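Local coordinates for DUF1881 domain-containing protein (Neurospora crassa, PDB 5Z6E) that is of unknown function; its isolated N-terminal beta gamma-crystallin domain binds calcium, at a site made inoperative in the full-length protein by the neighbouring Ig-like domain, at residues S36-Y41 and G79-R84. Sequence-based numbering, arbitrary orientation.
Sequences SLNDKY and GLSRFR. With CA (calcium ion), chain B.
Asp-39 and Ser-81 meet at a calcium ion: OD1 of Asp-39 binds the metal at 2.4 Å, as does Ser-81 OG, and Gly-79 supplies its carbonyl O. The carboxylate binds through one oxygen; OD2 instead accepts from a water, itself a calcium ligand, that also donates to Asn-38 OD1. With CG anti to the backbone N (chi1 -171°), the Asn-38 amide reaches across to Ser-81, where ND2 donates to OG (2.6 Å, 162° at the hydrogen), OG lying nearly in the amide plane. Replacing Asn-38 by alanine is likely to leave Ser-81 OG without its amide donor and the calcium-bound water without the OD1 acceptor. Asp-39 N, within the type II beta turn from Leu-37 to Lys-40, donates to Leu-80 O (3.1 Å) from above the carbonyl plane. A water also donates to that oxygen and accepts from Tyr-41 N. Leu-80 CD2 lies at the edge of the Tyr-41 ring, 4.1 Å from Tyr-41 CB. Gln-56 O and a second water complete the calcium site of this beta gamma-crystallin domain, where the loop between strands 29-32 and 43-46 meets the start of strand 82-87, and Ser-81 and Arg-82 both face Trp-55 of strand 50-55 in a classic beta bulge.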
ATOM      1  N   SER A  36       6.771  12.711  -6.573  1.00 15.65           N
ATOM      2  CA  SER A  36       5.912  13.669  -5.882  1.00 18.19           C
ATOM      3  C   SER A  36       5.102  13.024  -4.759  1.00 17.20           C
ATOM      4  O   SER A  36       4.602  13.705  -3.865  1.00 16.70           O
ATOM      5  CB  SER A  36       4.960  14.337  -6.877  1.00 18.91           C
ATOM      6  OG  SER A  36       4.047  13.383  -7.401  1.00 20.56           O
ATOM      7  N   LEU A  37       4.949  11.705  -4.817  1.00 13.65           N
ATOM      8  CA  LEU A  37       4.214  10.986  -3.784  1.00 13.79           C
ATOM      9  C   LEU A  37       5.144  10.172  -2.875  1.00 14.09           C
ATOM     10  O   LEU A  37       4.683   9.449  -2.007  1.00 11.57           O
ATOM     11  CB  LEU A  37       3.179  10.057  -4.425  1.00 14.16           C
ATOM     12  CG  LEU A  37       1.993  10.719  -5.131  1.00 17.10           C
ATOM     13  CD1 LEU A  37       1.230   9.708  -5.966  1.00 16.80           C
ATOM     14  CD2 LEU A  37       1.100  11.320  -4.079  1.00 19.23           C
ATOM     15  N   ASN A  38       6.451  10.288  -3.077  1.00 12.85           N
ATOM     16  CA  ASN A  38       7.379   9.464  -2.315  1.00 12.93           C
ATOM     17  C   ASN A  38       7.275   9.734  -0.814  1.00 12.45           C
ATOM     18  O   ASN A  38       7.297  10.886  -0.397  1.00 11.10           O
ATOM     19  CB  ASN A  38       8.812   9.698  -2.792  1.00 13.69           C
ATOM     20  CG  ASN A  38       9.778   8.722  -2.187  1.00 12.83           C
ATOM     21  OD1 ASN A  38      10.895   9.089  -1.776  1.00 15.19           O
ATOM     22  ND2 ASN A  38       9.365   7.468  -2.116  1.00 10.18           N
ATOM     23  N   ASP A  39       7.145   8.653  -0.036  1.00  9.68           N
ATOM     24  CA  ASP A  39       6.949   8.675   1.426  1.00 11.83           C
ATOM     25  C   ASP A  39       5.653   9.354   1.888  1.00 13.55           C
ATOM     26  O   ASP A  39       5.461   9.554   3.094  1.00 14.22           O
ATOM     27  CB  ASP A  39       8.127   9.362   2.131  1.00 13.27           C
ATOM     28  CG  ASP A  39       9.467   8.701   1.835  1.00 12.12           C
ATOM     29  OD1 ASP A  39       9.512   7.489   1.486  1.00 10.47           O
ATOM     30  OD2 ASP A  39      10.484   9.414   1.946  1.00 13.74           O
ATOM     31  N   LYS A  40       4.758   9.692   0.959  1.00 10.87           N
ATOM     32  CA  LYS A  40       3.574  10.476   1.320  1.00 12.06           C
ATOM     33  C   LYS A  40       2.339   9.643   1.656  1.00 11.29           C
ATOM     34  O   LYS A  40       1.342  10.195   2.096  1.00 11.65           O
ATOM     35  CB  LYS A  40       3.181  11.442   0.195  1.00 12.53           C
ATOM     36  CG  LYS A  40       4.255  12.417  -0.267  1.00 16.52           C
ATOM     37  CD  LYS A  40       4.753  13.311   0.828  1.00 20.10           C
ATOM     38  CE  LYS A  40       5.660  14.396   0.227  1.00 24.76           C
ATOM     39  NZ  LYS A  40       6.488  15.064   1.276  1.00 26.91           N
ATOM     40  N   TYR A  41       2.379   8.336   1.421  1.00 11.82           N
ATOM     41  CA  TYR A  41       1.214   7.497   1.709  1.00 12.32           C
ATOM     42  C   TYR A  41       1.212   7.053   3.170  1.00 12.48           C
ATOM     43  O   TYR A  41       2.220   6.539   3.666  1.00 13.47           O
ATOM     44  CB  TYR A  41       1.190   6.266   0.800  1.00  9.76           C
ATOM     45  CG  TYR A  41       0.764   6.495  -0.646  1.00 10.88           C
ATOM     46  CD1 TYR A  41      -0.180   7.471  -1.002  1.00 11.58           C
ATOM     47  CD2 TYR A  41       1.286   5.696  -1.656  1.00 11.59           C
ATOM     48  CE1 TYR A  41      -0.578   7.630  -2.353  1.00 11.52           C
ATOM     49  CE2 TYR A  41       0.904   5.845  -2.982  1.00 13.03           C
ATOM     50  CZ  TYR A  41      -0.016   6.812  -3.330  1.00 12.41           C
ATOM     51  OH  TYR A  41      -0.370   6.915  -4.656  1.00 12.72           O
ATOM     52  N   GLY A  79       8.523   5.692   5.602  1.00 12.13           N
ATOM     53  CA  GLY A  79       8.466   6.352   4.309  1.00 12.82           C
ATOM     54  C   GLY A  79       8.337   5.345   3.183  1.00 13.51           C
ATOM     55  O   GLY A  79       9.342   4.793   2.717  1.00 12.57           O
ATOM     56  N   LEU A  80       7.101   5.107   2.738  1.00 10.96           N
ATOM     57  CA  LEU A  80       6.834   4.108   1.705  1.00 12.15           C
ATOM     58  C   LEU A  80       7.309   4.557   0.325  1.00 11.64           C
ATOM     59  O   LEU A  80       6.882   5.599  -0.159  1.00 12.27           O
ATOM     60  CB  LEU A  80       5.342   3.793   1.654  1.00 10.54           C
ATOM     61  CG  LEU A  80       4.883   2.881   0.522  1.00 11.84           C
ATOM     62  CD1 LEU A  80       5.589   1.528   0.650  1.00 12.42           C
ATOM     63  CD2 LEU A  80       3.346   2.747   0.530  1.00 11.44           C
ATOM     64  N   SER A  81       8.175   3.768  -0.311  1.00 11.63           N
ATOM     65  CA  SER A  81       8.666   4.116  -1.640  1.00 11.12           C
ATOM     66  C   SER A  81       8.348   3.099  -2.733  1.00 13.00           C
ATOM     67  O   SER A  81       8.320   3.445  -3.910  1.00 12.03           O
ATOM     68  CB  SER A  81      10.178   4.351  -1.606  1.00 12.58           C
ATOM     69  OG  SER A  81      10.485   5.515  -0.843  1.00 11.68           O
ATOM     70  N   ARG A  82       8.145   1.846  -2.361  1.00 10.08           N
ATOM     71  CA  ARG A  82       7.873   0.827  -3.362  1.00 12.25           C
ATOM     72  C   ARG A  82       6.954  -0.246  -2.805  1.00 11.21           C
ATOM     73  O   ARG A  82       7.058  -0.610  -1.639  1.00 11.39           O
ATOM     74  CB  ARG A  82       9.176   0.204  -3.857  1.00 14.09           C
ATOM     75  CG  ARG A  82       8.950  -0.939  -4.827  1.00 14.63           C
ATOM     76  CD  ARG A  82      10.127  -1.154  -5.712  1.00 17.67           C
ATOM     77  NE  ARG A  82       9.968  -2.346  -6.534  1.00 18.51           N
ATOM     78  CZ  ARG A  82       9.472  -2.344  -7.762  1.00 20.78           C
ATOM     79  NH1 ARG A  82       9.080  -1.208  -8.318  1.00 20.73           N
ATOM     80  NH2 ARG A  82       9.365  -3.485  -8.439  1.00 22.50           N
ATOM     81  N   PHE A  83       6.053  -0.751  -3.639  1.00 12.43           N
ATOM     82  CA  PHE A  83       5.203  -1.863  -3.234  1.00 11.23           C
ATOM     83  C   PHE A  83       4.744  -2.672  -4.446  1.00 13.17           C
ATOM     84  O   PHE A  83       4.798  -2.194  -5.583  1.00 12.56           O
ATOM     85  CB  PHE A  83       3.985  -1.360  -2.442  1.00 11.38           C
ATOM     86  CG  PHE A  83       3.062  -0.454  -3.237  1.00 13.69           C
ATOM     87  CD1 PHE A  83       2.007  -0.984  -3.984  1.00 10.96           C
ATOM     88  CD2 PHE A  83       3.247   0.922  -3.234  1.00 12.56           C
ATOM     89  CE1 PHE A  83       1.158  -0.147  -4.717  1.00 12.79           C
ATOM     90  CE2 PHE A  83       2.410   1.758  -3.967  1.00 11.28           C
ATOM     91  CZ  PHE A  83       1.355   1.223  -4.699  1.00 10.83           C
ATOM     92  N   ARG A  84       4.316  -3.900  -4.185  1.00 11.69           N
ATOM     93  CA  ARG A  84       3.667  -4.738  -5.181  1.00 13.37           C
ATOM     94  C   ARG A  84       2.298  -5.117  -4.648  1.00 14.42           C
ATOM     95  O   ARG A  84       2.149  -5.371  -3.456  1.00 15.65           O
ATOM     96  CB  ARG A  84       4.481  -6.004  -5.467  1.00 16.47           C
ATOM     97  CG  ARG A  84       5.955  -5.779  -5.740  1.00 19.14           C
ATOM     98  CD  ARG A  84       6.682  -7.109  -5.901  1.00 22.16           C
ATOM     99  NE  ARG A  84       6.027  -7.948  -6.898  1.00 28.15           N
ATOM    100  CZ  ARG A  84       5.946  -9.274  -6.832  1.00 36.91           C
ATOM    101  NH1 ARG A  84       6.482  -9.934  -5.807  1.00 35.22           N
ATOM    102  NH2 ARG A  84       5.321  -9.944  -7.797  1.00 38.43           N
TER
HETATM  103 CA    CA B 201      11.208   5.781   1.380  1.00 11.97          CA
HETATM  104  O   HOH W   1       4.303   6.729  -0.312  1.00 11.93           O
HETATM  105  O   HOH W   2      12.151   7.917   0.531  1.00 11.23           O
HETATM  106  O   HOH W   3       4.995   6.805   3.760  1.00 11.84           O
HETATM  107  O   HOH W   4      12.086   6.312   3.484  1.00 11.70           O